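VP1 (Polyomavirus HPyV6, PDB 4PCG) is the major capsid protein, whose jelly-roll core, the part in this chain, assembles into pentamers for the virion and probably takes part in attachment to host cells. Local coordinates at residues A25-N30 against C60-V65; W121-S126 against R263-H268; G115-F120 against R192-S197; L236-Y241 against R255-A260. All coordinates share one frame; numbering follows the deposited sequence.

Interaction 1: A25-N30 against C60-V65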
loop_
_atom_site.group_PDB
_atom_site.type_symbol
_atom_site.label_atom_id
_atom_site.label_comp_id
_atom_site.label_asym_id
_atom_site.label_seq_id
_atom_site.Cartn_x
_atom_site.Cartn_y
_atom_site.Cartn_z
ATOM N N ALA B 25 9.313 28.779 -4.575
ATOM C CA ALA B 25 8.819 28.835 -5.935
ATOM C C ALA B 25 7.662 27.878 -6.108
ATOM O O ALA B 25 7.563 26.888 -5.387
ATOM C CB ALA B 25 9.925 28.465 -6.905
ATOM N N ILE B 26 6.784 28.169 -7.058
ATOM C CA ILE B 26 5.798 27.181 -7.488
ATOM C C ILE B 26 6.036 26.956 -8.962
ATOM O O ILE B 26 5.909 27.892 -9.751
ATOM C CB ILE B 26 4.349 27.621 -7.238
ATOM C CG1 ILE B 26 4.080 27.693 -5.732
ATOM C CG2 ILE B 26 3.375 26.620 -7.873
ATOM C CD1 ILE B 26 2.730 28.233 -5.364
ATOM N N LEU B 27 6.441 25.735 -9.305
ATOM C CA LEU B 27 6.695 25.351 -10.672
ATOM C C LEU B 27 5.337 24.972 -11.245
ATOM O O LEU B 27 4.615 24.210 -10.613
ATOM C CB LEU B 27 7.701 24.183 -10.722
ATOM C CG LEU B 27 9.146 24.674 -10.838
ATOM C CD1 LEU B 27 9.571 25.522 -9.658
ATOM C CD2 LEU B 27 10.082 23.508 -11.096
ATOM N N LEU B 28 4.999 25.523 -12.407
ATOM C CA LEU B 28 3.668 25.385 -12.995
ATOM C C LEU B 28 3.707 24.370 -14.137
ATOM O O LEU B 28 4.714 24.262 -14.845
ATOM C CB LEU B 28 3.184 26.740 -13.494
ATOM C CG LEU B 28 3.211 27.877 -12.460
ATOM C CD1 LEU B 28 2.932 29.179 -13.152
ATOM C CD2 LEU B 28 2.219 27.595 -11.340
ATOM N N PRO B 29 2.606 23.603 -14.318
ATOM C CA PRO B 29 2.601 22.589 -15.366
ATOM C C PRO B 29 2.760 23.205 -16.763
ATOM O O PRO B 29 2.233 24.260 -17.049
ATOM C CB PRO B 29 1.239 21.919 -15.206
ATOM C CG PRO B 29 0.377 22.938 -14.559
ATOM C CD PRO B 29 1.307 23.699 -13.637
ATOM N N ASN B 30 3.440 22.480 -17.634
ATOM C CA ASN B 30 3.886 23.016 -18.896
ATOM C C ASN B 30 3.683 22.001 -20.023
ATOM O O ASN B 30 4.313 20.947 -20.028
ATOM C CB ASN B 30 5.375 23.303 -18.702
ATOM C CG ASN B 30 6.095 23.530 -19.975
ATOM O OD1 ASN B 30 5.555 24.141 -20.929
ATOM N ND2 ASN B 30 7.334 23.044 -20.031
ATOM N N CYS B 60 5.519 18.276 -20.402
ATOM C CA CYS B 60 6.969 18.424 -20.405
ATOM C C CYS B 60 7.449 18.761 -19.004
ATOM O O CYS B 60 6.680 19.220 -18.161
ATOM C CB CYS B 60 7.399 19.516 -21.384
ATOM S SG CYS B 60 7.018 19.098 -23.115
ATOM N N TYR B 61 8.714 18.555 -18.752
ATOM C CA TYR B 61 9.276 19.024 -17.479
ATOM C C TYR B 61 9.113 20.538 -17.378
ATOM O O TYR B 61 9.194 21.278 -18.388
ATOM C CB TYR B 61 10.757 18.682 -17.379
ATOM C CG TYR B 61 11.096 17.237 -17.160
ATOM C CD1 TYR B 61 11.048 16.680 -15.881
ATOM C CD2 TYR B 61 11.504 16.439 -18.196
ATOM C CE1 TYR B 61 11.390 15.374 -15.661
ATOM C CE2 TYR B 61 11.858 15.121 -17.992
ATOM C CZ TYR B 61 11.782 14.584 -16.711
ATOM O OH TYR B 61 12.146 13.274 -16.534
ATOM N N THR B 62 8.890 20.996 -16.159
ATOM C CA THR B 62 8.983 22.415 -15.848
ATOM C C THR B 62 10.308 22.693 -15.185
ATOM O O THR B 62 10.746 21.912 -14.367
ATOM C CB THR B 62 7.869 22.847 -14.901
ATOM O OG1 THR B 62 6.609 22.548 -15.509
ATOM C CG2 THR B 62 7.964 24.375 -14.577
ATOM N N LEU B 63 10.953 23.785 -15.582
ATOM C CA LEU B 63 12.239 24.171 -14.993
ATOM C C LEU B 63 12.187 25.601 -14.431
ATOM O O LEU B 63 11.535 26.498 -14.991
ATOM C CB LEU B 63 13.364 24.005 -16.003
ATOM C CG LEU B 63 13.603 24.976 -17.144
ATOM C CD1 LEU B 63 14.478 26.156 -16.722
ATOM C CD2 LEU B 63 14.306 24.257 -18.283
ATOM N N ALA B 64 12.893 25.820 -13.330
ATOM C CA ALA B 64 13.082 27.158 -12.804
ATOM C C ALA B 64 14.535 27.253 -12.418
ATOM O O ALA B 64 15.064 26.335 -11.797
ATOM C CB ALA B 64 12.168 27.406 -11.600
ATOM N N VAL B 65 15.184 28.329 -12.810
ATOM C CA VAL B 65 16.541 28.571 -12.390
ATOM C C VAL B 65 16.475 29.850 -11.592
ATOM O O VAL B 65 16.149 30.894 -12.126
ATOM C CB VAL B 65 17.507 28.721 -13.574
ATOM C CG1 VAL B 65 18.944 28.880 -13.088
ATOM C CG2 VAL B 65 17.363 27.524 -14.511
HETATM O O HOH W 1 5.204 20.385 -16.204
#

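Interaction 2: W121-S126 against R263-H268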
loop_
_atom_site.group_PDB
_atom_site.type_symbol
_atom_site.label_atom_id
_atom_site.label_comp_id
_atom_site.label_asym_id
_atom_site.label_seq_id
_atom_site.Cartn_x
_atom_site.Cartn_y
_atom_site.Cartn_z
ATOM N N TRP B 121 10.428 15.432 -8.759
ATOM C CA TRP B 121 11.081 16.675 -8.442
ATOM C C TRP B 121 12.594 16.480 -8.436
ATOM O O TRP B 121 13.104 15.384 -8.181
ATOM C CB TRP B 121 10.577 17.255 -7.113
ATOM C CG TRP B 121 10.878 16.415 -5.892
ATOM C CD1 TRP B 121 10.019 15.517 -5.265
ATOM C CD2 TRP B 121 12.111 16.378 -5.136
ATOM N NE1 TRP B 121 10.658 14.947 -4.168
ATOM C CE2 TRP B 121 11.937 15.447 -4.083
ATOM C CE3 TRP B 121 13.352 17.034 -5.262
ATOM C CZ2 TRP B 121 12.956 15.156 -3.162
ATOM C CZ3 TRP B 121 14.369 16.738 -4.344
ATOM C CH2 TRP B 121 14.161 15.807 -3.310
ATOM N N ALA B 122 13.288 17.558 -8.755
ATOM C CA ALA B 122 14.728 17.612 -8.665
ATOM C C ALA B 122 15.173 18.995 -8.207
ATOM O O ALA B 122 14.574 20.021 -8.560
ATOM C CB ALA B 122 15.364 17.304 -10.010
ATOM N N CYS B 123 16.280 18.983 -7.458
ATOM C CA CYS B 123 16.964 20.203 -6.990
ATOM C C CYS B 123 18.419 20.004 -7.233
ATOM O O CYS B 123 18.980 19.025 -6.753
ATOM C CB CYS B 123 16.883 20.365 -5.492
ATOM S SG CYS B 123 15.267 20.742 -4.864
ATOM N N GLY B 124 19.049 20.945 -7.946
ATOM C CA GLY B 124 20.467 20.810 -8.255
ATOM C C GLY B 124 21.235 22.093 -8.483
ATOM O O GLY B 124 20.664 23.199 -8.509
ATOM N N GLY B 125 22.551 21.931 -8.652
ATOM C CA GLY B 125 23.427 23.040 -8.879
ATOM C C GLY B 125 23.665 23.292 -10.361
ATOM O O GLY B 125 24.359 24.207 -10.730
ATOM N N SER B 126 23.062 22.459 -11.199
ATOM C CA SER B 126 23.136 22.635 -12.642
ATOM C C SER B 126 21.909 21.904 -13.214
ATOM O O SER B 126 21.200 21.215 -12.489
ATOM C CB SER B 126 24.452 22.097 -13.196
ATOM O OG SER B 126 24.565 20.739 -12.932
ATOM N N ARG B 263 3.799 22.654 -8.348
ATOM C CA ARG B 263 4.597 22.030 -7.293
ATOM C C ARG B 263 5.359 23.120 -6.554
ATOM O O ARG B 263 6.150 23.862 -7.161
ATOM C CB ARG B 263 5.589 20.995 -7.842
ATOM C CG ARG B 263 6.522 20.438 -6.769
ATOM C CD ARG B 263 7.436 19.345 -7.286
ATOM N NE ARG B 263 6.765 18.039 -7.471
ATOM C CZ ARG B 263 6.561 17.158 -6.502
ATOM N NH1 ARG B 263 6.929 17.423 -5.235
ATOM N NH2 ARG B 263 5.971 16.003 -6.771
ATOM N N PHE B 264 5.077 23.226 -5.255
ATOM C CA PHE B 264 5.738 24.163 -4.371
ATOM C C PHE B 264 7.101 23.626 -3.974
ATOM O O PHE B 264 7.224 22.435 -3.694
ATOM C CB PHE B 264 4.878 24.377 -3.118
ATOM C CG PHE B 264 5.494 25.262 -2.082
ATOM C CD1 PHE B 264 5.554 26.637 -2.263
ATOM C CD2 PHE B 264 5.980 24.729 -0.883
ATOM C CE1 PHE B 264 6.115 27.468 -1.306
ATOM C CE2 PHE B 264 6.527 25.557 0.082
ATOM C CZ PHE B 264 6.584 26.924 -0.118
ATOM N N PHE B 265 8.097 24.517 -3.937
ATOM C CA PHE B 265 9.417 24.230 -3.364
ATOM C C PHE B 265 9.769 25.358 -2.369
ATOM O O PHE B 265 9.561 26.543 -2.634
ATOM C CB PHE B 265 10.539 24.237 -4.415
ATOM C CG PHE B 265 10.505 23.129 -5.442
ATOM C CD1 PHE B 265 9.615 23.161 -6.516
ATOM C CD2 PHE B 265 11.437 22.100 -5.398
ATOM C CE1 PHE B 265 9.654 22.171 -7.495
ATOM C CE2 PHE B 265 11.480 21.111 -6.376
ATOM C CZ PHE B 265 10.586 21.154 -7.440
ATOM N N ARG B 266 10.324 24.973 -1.227
ATOM C CA ARG B 266 11.019 25.872 -0.344
ATOM C C ARG B 266 12.352 25.214 -0.058
ATOM O O ARG B 266 12.417 24.198 0.623
ATOM C CB ARG B 266 10.264 26.054 0.984
ATOM C CG ARG B 266 10.959 27.021 1.915
ATOM C CD ARG B 266 10.196 27.237 3.212
ATOM N NE ARG B 266 9.041 28.099 3.007
ATOM C CZ ARG B 266 7.764 27.812 3.260
ATOM N NH1 ARG B 266 6.836 28.736 3.000
ATOM N NH2 ARG B 266 7.391 26.651 3.766
ATOM N N VAL B 267 13.416 25.822 -0.555
ATOM C CA VAL B 267 14.748 25.271 -0.439
ATOM C C VAL B 267 15.506 26.106 0.588
ATOM O O VAL B 267 15.470 27.327 0.564
ATOM C CB VAL B 267 15.494 25.297 -1.787
ATOM C CG1 VAL B 267 16.885 24.674 -1.653
ATOM C CG2 VAL B 267 14.705 24.592 -2.875
ATOM N N HIS B 268 16.197 25.433 1.504
ATOM C CA HIS B 268 16.929 26.084 2.554
ATOM C C HIS B 268 18.413 25.972 2.315
ATOM O O HIS B 268 18.900 24.896 1.981
ATOM C CB HIS B 268 16.577 25.451 3.904
ATOM C CG HIS B 268 15.135 25.592 4.269
ATOM N ND1 HIS B 268 14.658 26.661 4.997
ATOM C CD2 HIS B 268 14.059 24.817 3.984
ATOM C CE1 HIS B 268 13.351 26.529 5.165
ATOM N NE2 HIS B 268 12.967 25.408 4.579
#

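Interaction 3: G115-F120 against R192-S197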
loop_
_atom_site.group_PDB
_atom_site.type_symbol
_atom_site.label_atom_id
_atom_site.label_comp_id
_atom_site.label_asym_id
_atom_site.label_seq_id
_atom_site.Cartn_x
_atom_site.Cartn_y
_atom_site.Cartn_z
ATOM N N GLY B 115 -5.577 7.220 -14.584
ATOM C CA GLY B 115 -4.683 6.809 -15.658
ATOM C C GLY B 115 -3.252 6.748 -15.183
ATOM O O GLY B 115 -2.975 6.739 -13.957
ATOM N N SER B 116 -2.340 6.701 -16.151
ATOM C CA SER B 116 -0.915 6.626 -15.843
ATOM C C SER B 116 -0.405 7.941 -15.276
ATOM O O SER B 116 -0.888 9.007 -15.626
ATOM C CB SER B 116 -0.109 6.188 -17.078
ATOM O OG SER B 116 -0.386 4.818 -17.338
ATOM N N GLN B 117 0.589 7.865 -14.387
ATOM C CA GLN B 117 1.009 9.009 -13.590
ATOM C C GLN B 117 2.521 9.120 -13.523
ATOM O O GLN B 117 3.231 8.146 -13.713
ATOM C CB GLN B 117 0.494 8.869 -12.157
ATOM C CG GLN B 117 -1.023 8.729 -12.021
ATOM C CD GLN B 117 -1.452 7.858 -10.873
ATOM O OE1 GLN B 117 -0.896 7.926 -9.780
ATOM N NE2 GLN B 117 -2.469 7.064 -11.093
ATOM N N MET B 118 2.981 10.316 -13.226
ATOM C CA MET B 118 4.386 10.543 -12.884
ATOM C C MET B 118 4.473 11.679 -11.899
ATOM O O MET B 118 3.907 12.735 -12.138
ATOM C CB MET B 118 5.219 10.868 -14.117
ATOM C CG MET B 118 6.665 11.203 -13.787
ATOM S SD MET B 118 7.665 11.314 -15.269
ATOM C CE MET B 118 9.163 12.075 -14.636
ATOM N N TYR B 119 5.217 11.469 -10.811
ATOM C CA TYR B 119 5.441 12.495 -9.796
ATOM C C TYR B 119 6.970 12.643 -9.709
ATOM O O TYR B 119 7.645 11.661 -9.498
ATOM C CB TYR B 119 4.918 12.033 -8.437
ATOM C CG TYR B 119 3.472 11.550 -8.472
ATOM C CD1 TYR B 119 2.446 12.440 -8.261
ATOM C CD2 TYR B 119 3.150 10.233 -8.740
ATOM C CE1 TYR B 119 1.125 12.032 -8.306
ATOM C CE2 TYR B 119 1.821 9.817 -8.783
ATOM C CZ TYR B 119 0.813 10.724 -8.567
ATOM O OH TYR B 119 -0.531 10.349 -8.609
ATOM N N PHE B 120 7.492 13.841 -9.897
ATOM C CA PHE B 120 8.934 14.016 -10.012
ATOM C C PHE B 120 9.351 15.391 -9.541
ATOM O O PHE B 120 8.757 16.395 -9.931
ATOM C CB PHE B 120 9.377 13.800 -11.486
ATOM C CG PHE B 120 10.856 14.001 -11.711
ATOM C CD1 PHE B 120 11.371 15.259 -11.974
ATOM C CD2 PHE B 120 11.729 12.940 -11.576
ATOM C CE1 PHE B 120 12.765 15.445 -12.092
ATOM C CE2 PHE B 120 13.083 13.104 -11.730
ATOM C CZ PHE B 120 13.604 14.364 -11.993
ATOM N N ARG B 192 8.330 8.886 -9.251
ATOM C CA ARG B 192 7.472 7.736 -9.132
ATOM C C ARG B 192 6.582 7.712 -10.376
ATOM O O ARG B 192 5.931 8.694 -10.669
ATOM C CB ARG B 192 6.629 7.828 -7.870
ATOM C CG ARG B 192 5.711 6.636 -7.682
ATOM C CD ARG B 192 5.120 6.598 -6.284
ATOM N NE ARG B 192 4.089 7.615 -6.116
ATOM C CZ ARG B 192 4.215 8.697 -5.359
ATOM N NH1 ARG B 192 3.218 9.556 -5.269
ATOM N NH2 ARG B 192 5.342 8.916 -4.693
ATOM N N ILE B 193 6.618 6.594 -11.084
ATOM C CA ILE B 193 5.765 6.365 -12.246
ATOM C C ILE B 193 4.780 5.276 -11.915
ATOM O O ILE B 193 5.145 4.220 -11.370
ATOM C CB ILE B 193 6.627 5.940 -13.458
ATOM C CG1 ILE B 193 7.519 7.102 -13.890
ATOM C CG2 ILE B 193 5.779 5.519 -14.637
ATOM C CD1 ILE B 193 8.694 6.651 -14.723
ATOM N N VAL B 194 3.510 5.499 -12.284
ATOM C CA VAL B 194 2.458 4.506 -12.132
ATOM C C VAL B 194 1.834 4.272 -13.524
ATOM O O VAL B 194 1.517 5.225 -14.228
ATOM C CB VAL B 194 1.380 5.028 -11.148
ATOM C CG1 VAL B 194 0.276 4.003 -10.949
ATOM C CG2 VAL B 194 1.997 5.406 -9.809
ATOM N N GLY B 195 1.714 3.013 -13.928
ATOM C CA GLY B 195 1.125 2.658 -15.205
ATOM C C GLY B 195 -0.376 2.424 -15.072
ATOM O O GLY B 195 -1.024 2.919 -14.134
ATOM N N GLY B 196 -0.916 1.683 -16.029
ATOM C CA GLY B 196 -2.331 1.332 -16.069
ATOM C C GLY B 196 -3.164 2.354 -16.823
ATOM O O GLY B 196 -2.836 3.535 -16.862
ATOM N N SER B 197 -4.258 1.904 -17.424
ATOM C CA SER B 197 -5.059 2.816 -18.236
ATOM C C SER B 197 -5.989 3.693 -17.391
ATOM O O SER B 197 -6.341 4.789 -17.815
ATOM C CB SER B 197 -5.853 2.019 -19.232
ATOM O OG SER B 197 -6.740 1.151 -18.573
#

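Interaction 4: L236-Y241 against R255-A260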
loop_
_atom_site.group_PDB
_atom_site.type_symbol
_atom_site.label_atom_id
_atom_site.label_comp_id
_atom_site.label_asym_id
_atom_site.label_seq_id
_atom_site.Cartn_x
_atom_site.Cartn_y
_atom_site.Cartn_z
ATOM N N LEU B 236 -1.109 13.387 -13.254
ATOM C CA LEU B 236 -1.996 12.655 -12.358
ATOM C C LEU B 236 -2.946 11.691 -13.038
ATOM O O LEU B 236 -3.561 10.859 -12.371
ATOM C CB LEU B 236 -2.809 13.677 -11.538
ATOM C CG LEU B 236 -1.974 14.697 -10.760
ATOM C CD1 LEU B 236 -2.859 15.637 -9.945
ATOM C CD2 LEU B 236 -1.006 13.978 -9.873
ATOM N N GLY B 237 -3.067 11.778 -14.366
ATOM C CA GLY B 237 -3.966 10.899 -15.093
ATOM C C GLY B 237 -4.560 11.622 -16.285
ATOM O O GLY B 237 -3.999 12.623 -16.773
ATOM N N MET B 238 -5.672 11.100 -16.749
ATOM C CA MET B 238 -6.452 11.647 -17.855
ATOM C C MET B 238 -7.828 12.114 -17.360
ATOM O O MET B 238 -8.344 11.592 -16.364
ATOM C CB MET B 238 -6.700 10.581 -18.941
ATOM C CG MET B 238 -5.474 9.859 -19.504
ATOM S SD MET B 238 -4.210 10.907 -20.278
ATOM C CE MET B 238 -5.055 11.459 -21.752
ATOM N N VAL B 239 -8.420 13.047 -18.109
ATOM C CA VAL B 239 -9.738 13.590 -17.829
ATOM C C VAL B 239 -10.487 13.861 -19.138
ATOM O O VAL B 239 -9.873 13.913 -20.218
ATOM C CB VAL B 239 -9.635 14.893 -17.002
ATOM C CG1 VAL B 239 -9.127 14.634 -15.588
ATOM C CG2 VAL B 239 -8.755 15.935 -17.700
ATOM N N GLY B 240 -11.810 13.962 -19.034
ATOM C CA GLY B 240 -12.671 14.439 -20.097
ATOM C C GLY B 240 -12.970 15.921 -19.927
ATOM O O GLY B 240 -12.275 16.650 -19.181
ATOM N N TYR B 241 -14.000 16.348 -20.640
ATOM C CA TYR B 241 -14.516 17.719 -20.627
ATOM C C TYR B 241 -15.679 17.798 -19.629
ATOM O O TYR B 241 -16.627 16.995 -19.676
ATOM C CB TYR B 241 -15.088 18.066 -22.027
ATOM C CG TYR B 241 -14.104 18.486 -23.117
ATOM C CD1 TYR B 241 -12.736 18.420 -22.941
ATOM C CD2 TYR B 241 -14.580 18.953 -24.362
ATOM C CE1 TYR B 241 -11.851 18.820 -23.955
ATOM C CE2 TYR B 241 -13.703 19.353 -25.372
ATOM C CZ TYR B 241 -12.332 19.283 -25.153
ATOM O OH TYR B 241 -11.431 19.667 -26.122
ATOM N N ARG B 255 -10.239 13.478 -24.616
ATOM C CA ARG B 255 -9.494 12.996 -23.452
ATOM C C ARG B 255 -8.133 13.694 -23.353
ATOM O O ARG B 255 -7.422 13.724 -24.331
ATOM C CB ARG B 255 -9.314 11.495 -23.611
ATOM C CG ARG B 255 -8.979 10.772 -22.340
ATOM C CD ARG B 255 -10.183 10.049 -21.748
ATOM N NE ARG B 255 -9.756 9.374 -20.518
ATOM C CZ ARG B 255 -10.288 9.557 -19.313
ATOM N NH1 ARG B 255 -11.333 10.360 -19.129
ATOM N NH2 ARG B 255 -9.805 8.878 -18.278
ATOM N N SER B 256 -7.821 14.275 -22.201
ATOM C CA SER B 256 -6.647 15.141 -22.006
ATOM C C SER B 256 -5.860 14.726 -20.781
ATOM O O SER B 256 -6.429 14.168 -19.843
ATOM C CB SER B 256 -7.101 16.586 -21.829
ATOM O OG SER B 256 -7.842 16.968 -22.989
ATOM N N VAL B 257 -4.560 15.018 -20.780
ATOM C CA VAL B 257 -3.728 14.767 -19.626
ATOM C C VAL B 257 -3.998 15.824 -18.546
ATOM O O VAL B 257 -4.077 16.998 -18.857
ATOM C CB VAL B 257 -2.238 14.812 -19.983
ATOM C CG1 VAL B 257 -1.383 14.708 -18.731
ATOM C CG2 VAL B 257 -1.898 13.708 -20.973
ATOM N N GLN B 258 -4.146 15.376 -17.294
ATOM C CA GLN B 258 -4.310 16.228 -16.120
ATOM C C GLN B 258 -2.994 16.270 -15.333
ATOM O O GLN B 258 -2.484 15.223 -14.915
ATOM C CB GLN B 258 -5.405 15.653 -15.204
ATOM C CG GLN B 258 -5.563 16.386 -13.885
ATOM C CD GLN B 258 -6.310 17.679 -14.055
ATOM O OE1 GLN B 258 -7.491 17.661 -14.361
ATOM N NE2 GLN B 258 -5.645 18.801 -13.858
ATOM N N ALA B 259 -2.475 17.477 -15.129
ATOM C CA ALA B 259 -1.325 17.709 -14.273
ATOM C C ALA B 259 -1.788 18.357 -12.961
ATOM O O ALA B 259 -2.904 18.858 -12.854
ATOM C CB ALA B 259 -0.311 18.613 -14.996
ATOM N N ALA B 260 -0.915 18.351 -11.964
ATOM C CA ALA B 260 -1.149 19.131 -10.763
ATOM C C ALA B 260 -1.172 20.624 -11.104
ATOM O O ALA B 260 -0.662 21.075 -12.157
ATOM C CB ALA B 260 -0.074 18.815 -9.707
HETATM O O HOH W 2 -11.302 10.100 -16.156
HETATM O O HOH W 3 -10.227 17.222 -21.293
#

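Interaction 1: A25-N30 against C60-V65
The carboxamide of N30 points its nitrogen at the main chain of Y61: N30 ND2 donates to the backbone O of Y61 at 3.0 Å, and that oxygen lies only 5° out of the amide plane, although the donor itself stands above the carbonyl plane of Y61. The same nitrogen brushes C60 CB and also donates to A170 O, while N30 OD1 accepts from V39 N, so both ends of the amide are fixed. The other flat group, the Y61 phenol, turns from this contact; F120 meets it edge-to-face and its hydroxyl bonds to W177 O. Beside N30, T62 does two jobs. With OG1 anti to the carbonyl carbon (chi1 -58°), the hydroxyl donates to L28 O at 2.6 Å, and CG2 is left to lie along L27, 3.9 Å from L27 CB. L27 then reaches on, its CD1 3.8 Å from A64 CB, where a small methyl suits the branched leucine. A backbone bond runs from C60 N to N30 O, 3.0 Å long. One water links N30 N, C60 O and T62 OG1. The two strands are not sheet partners: the L27 backbone bonds to R263 and that of T62 to S232, and side chains and one water bridge the gap between them. The L28 and Y61 carbonyls each accept a side-chain donor, from T62 and N30, and apolar packing takes over at the L27 end.

Interaction 2: W121-S126 against R263-H268
W121 and R263 supply the guanidinium packing of this contact. The R263 chain bends at chi3, bringing its guanidinium alongside the indole at a slant, with the two planes 45° apart. W121 CB lies over one face of the guanidinium, near its rim, and R263 NH1 comes 3.6 Å from W121 CD1. The charge has its partner in D234, through a salt bridge from R263 NH2, and R263 NH1 bonds to T90 OG1. An arginine can therefore be buried here, its aliphatic part and flat head packing while its nitrogens stay bonded.

Apolar packing centres on F265, whose tip wedges toward strand 117-124. F265 CZ touches W121 CB at 3.9 Å. W121 holds its ring between backbone N and carbonyl carbon (chi1 64°), which carries the indole off from strand 263-268 and leaves CB to meet the phenyl. The ring also makes a van der Waals approach to a backbone oxygen, F265 CE2 lying 3.9 Å from A122 O.

Sulfur contacts come last. C123 SG sits 5.2 Å from the F265 ring centroid, well off the ring normal, and 4.4 Å from V267 CG2; since C123 has a second conformer, these are doubtful in detail.

The strands share no hydrogen bonds: their axes, 9.9 Å apart and 29° from parallel, belong to the two facing layers of the jelly-roll sandwich. Strand 117-124 lies between 187-194 and 227-239, strand 256-274 between 9-27 and 79-93, and L230 of strand 227-239 touches C123, F265 and V267.

Interaction 3: G115-F120 against R192-S197
Q117 and V194 belong to the tight part of this contact, where strands 117-120 and 192-194 run antiparallel with axes 4.7 Å apart. Q117 N reaches V194 O at 2.8 Å and V194 N returns to Q117 O; Y119 and R192 form a second hydrogen-bonded pair, with M118 and I193 as the non-hydrogen-bonded pair between. R192, I193 and V194 also pair with a strand of a third subunit, so the sheet runs on across the pentamer interface. Beyond the ladder, S116 OG donates to G196 O at 2.8 Å. G115 and G196 take backbone angles at which a CB would strike the preceding carbonyl oxygen, which explains the glycines. Tight too are the bonds of the glutamine: Y119 OH, at the ring's edge, donates to Q117 OE1 (2.7 Å), and Q117 NE2 to G115 O (2.9 Å).

Looser are two side-chain touches, M118 CG to I193 CG1 at 4.2 Å on one face and Q117 OE1 to V194 CG2 at 3.8 Å on the other. Partly exposed V194 and R192 mark the more open side. R192 bends at chi3 (74°), laying NH1 over one face of the Y119 ring, 3.5 Å from Y119 CD2, with the planes 31° apart; a second R192 conformer makes this detail doubtful.

Backbone bonds thus hold the strands together, while Q117, bonded through both OE1 and NE2, ties Y119 to the loop at G115.

Interaction 4: L236-Y241 against R255-A260
M238 CB rests over one face of the R255 guanidinium, 3.6 Å from R255 NH2, so an aliphatic carbon packs on the flat cation. On the same side of the sheet M238 SD approaches V257 CG2, a detail made doubtful by a second M238 conformer. On the other side V239 CG1 meets the amide of Q258 across the strands, 3.7 Å from Q258 OE1. At the far end L236 CD1 packs on the A260 backbone and lies 4.2 Å from A260 CB.

Between the two faces runs the backbone ladder. V239 and S256 bond to each other twice, V239 N to S256 O and S256 N to V239 O, each 2.9 Å. Q258 N donates to G237 O, whereas Q258 O accepts from L236 N, both at 2.8 Å. Two residues, L236 and G237, thus face one, Q258: a classic beta bulge. G237 has phi 146°, an angle only glycine adopts readily. The strands, 227-239 and 256-274, are the last two of the jelly roll, an antiparallel hairpin closed by the loop between them.

Further out, other groups position the polar heads. Q258 NE2 donates to A259 O nearly straight (170°), and R43 NE bonds to Q258 OE1. R255, bent at chi2 (102°), gives NH1 to T246 OG1 and NE to T109 OG1 of a third subunit, while a water at the edge of the guanidinium accepts from R255 NH2 at 2.9 Å. L98 of that third subunit packs on V257, and R139 of a second subunit makes a cation-pi contact with Y241.

In the fold
Along the chain, interaction 1 closes before the other three open; interactions 2 and 3 interleave, sharing strand 117-124, and interaction 4 is nested inside the loop that interaction 2 closes, sharing strand 256-274 with it. Interactions 1 and 2 join the two layers of the sandwich, their centres 10 Å apart, and strands 9-27 and 256-274 bond directly between them. Interactions 3 and 4, 12 Å apart, are pairings between adjacent strands, touching where Y119 and L236 meet. Interactions 2 and 4 are the most distant, 25 Å apart. Interactions 1 and 2 touch the second subunit, 3 the third, and 4 both, so the same jelly-roll framework serves both the monomer and pentamer assembly.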